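Local coordinates for protein double Glycine Motif Protease domain from AMS/PCAT Transporter (PDB 6MPZ) that probably cleaves leader peptides from lantibiotic-type precursors after a double-glycine motif, as the C39 peptidase domain of a peptide-exporting transporter, at residues 126-129 against 130-134. Numbering follows the deposited sequence.
Sequences PMEE and FDRSF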
# COMPACT_ATOMS: atom_id res chain seq x y z
N PRO A 126 12.43 9.33 -8.58
CA PRO A 126 13.34 10.30 -7.92
C PRO A 126 12.71 10.90 -6.67
O PRO A 126 11.51 11.22 -6.68
CB PRO A 126 13.55 11.40 -8.98
CG PRO A 126 13.05 10.83 -10.26
CD PRO A 126 12.09 9.72 -9.97
N MET A 127 13.51 11.08 -5.62
CA MET A 127 13.02 11.60 -4.33
C MET A 127 12.19 12.83 -4.39
O MET A 127 11.25 12.96 -3.64
CB MET A 127 14.17 11.94 -3.39
CG MET A 127 14.68 10.79 -2.62
SD MET A 127 13.43 9.79 -1.80
CE MET A 127 14.64 8.80 -0.92
N GLU A 128 12.58 13.76 -5.25
CA GLU A 128 11.87 15.05 -5.34
C GLU A 128 10.45 14.80 -5.82
O GLU A 128 9.50 15.31 -5.19
CB GLU A 128 12.60 16.09 -6.19
CG GLU A 128 12.94 15.61 -7.62
CD GLU A 128 11.86 15.78 -8.67
OE1 GLU A 128 10.88 16.52 -8.43
OE2 GLU A 128 12.01 15.14 -9.74
N GLU A 129 10.31 13.96 -6.86
CA GLU A 129 8.99 13.59 -7.37
C GLU A 129 8.23 12.73 -6.32
O GLU A 129 7.08 13.00 -6.03
CB GLU A 129 9.12 12.84 -8.68
CG GLU A 129 7.81 12.35 -9.27
CD GLU A 129 7.96 11.63 -10.58
OE1 GLU A 129 8.81 12.06 -11.37
OE2 GLU A 129 7.17 10.70 -10.88
N PHE A 130 8.90 11.76 -5.71
CA PHE A 130 8.28 11.02 -4.60
C PHE A 130 7.66 11.95 -3.59
O PHE A 130 6.47 11.83 -3.29
CB PHE A 130 9.26 10.12 -3.87
CG PHE A 130 8.63 9.34 -2.74
CD1 PHE A 130 7.96 8.12 -3.00
CD2 PHE A 130 8.65 9.83 -1.45
CE1 PHE A 130 7.37 7.40 -1.96
CE2 PHE A 130 8.05 9.12 -0.43
CZ PHE A 130 7.42 7.89 -0.69
N ASP A 131 8.45 12.90 -3.10
CA ASP A 131 8.02 13.84 -2.06
C ASP A 131 6.78 14.63 -2.46
O ASP A 131 5.93 14.89 -1.60
CB ASP A 131 9.15 14.80 -1.65
CG ASP A 131 10.30 14.10 -0.86
OD1 ASP A 131 10.20 12.90 -0.49
OD2 ASP A 131 11.32 14.76 -0.57
N ARG A 132 6.62 15.01 -3.74
CA ARG A 132 5.37 15.69 -4.15
C ARG A 132 4.18 14.77 -4.40
O ARG A 132 3.05 15.19 -4.19
CB ARG A 132 5.59 16.66 -5.30
CG ARG A 132 5.98 16.12 -6.64
CD ARG A 132 5.84 17.16 -7.76
NE ARG A 132 7.14 17.75 -8.14
CZ ARG A 132 8.04 17.19 -8.95
NH1 ARG A 132 7.78 16.08 -9.62
NH2 ARG A 132 9.17 17.87 -9.19
N SER A 133 4.43 13.54 -4.84
CA SER A 133 3.39 12.57 -5.21
C SER A 133 2.79 11.81 -3.99
O SER A 133 1.57 11.56 -3.93
CB SER A 133 3.93 11.54 -6.21
OG SER A 133 4.17 12.16 -7.44
N PHE A 134 3.63 11.46 -3.02
CA PHE A 134 3.11 10.88 -1.78
C PHE A 134 2.26 11.94 -1.01
O PHE A 134 2.75 13.00 -0.67
CB PHE A 134 4.27 10.41 -0.95
CG PHE A 134 3.92 9.94 0.43
CD1 PHE A 134 3.02 8.93 0.61
CD2 PHE A 134 4.52 10.51 1.53
CE1 PHE A 134 2.71 8.48 1.89
CE2 PHE A 134 4.22 10.06 2.82
CZ PHE A 134 3.30 9.05 3.00
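Glu128 and Arg132, one turn apart on the short helix 127-133 of this papain-like C39 peptidase domain, both set CG between their backbone N and carbonyl carbon, and with further bends at chi2 of the glutamate and chi3 of the arginine the two chains run side by side on the exposed flank. Their charged ends are modelled as an i to i+4 salt bridge, doubtful in detail because OE1 of Glu128 and NH2 of Arg132 are placed too close; in the model OE1 lies over one face of the guanidinium. Arg132 also folds back along the helix, bringing NH1 to 3.6 Å from CB of Glu129, whose own carboxylate stays beyond salt-bridge range, OE1 lying 4.5 Å from NH1 of Arg132.

Beneath these side chains lies regular alpha-helical pairing. The first bond, Phe130 N to Pro126 O at 2.8 Å, is nearly straight at 174° and lies in the carbonyl plane, with Pro126 as N-cap where the edge strand 123-126 of the antiparallel sheet passes into the helix. Asp131 N donates to Met127 O at 2.9 Å, and Asp131 OD1 makes a salt bridge with Lys86 of helix 82-88. On the buried side the ring of Phe130 packs edge-to-face with Phe108, seating the helix against the antiparallel sheet. In the last turn before the chain leaves helical geometry at Phe134, Ser133 N reaches Glu129 O at 3.0 Å, the donor nearly in line with the carbonyl bond at a C=O...N angle of 170°.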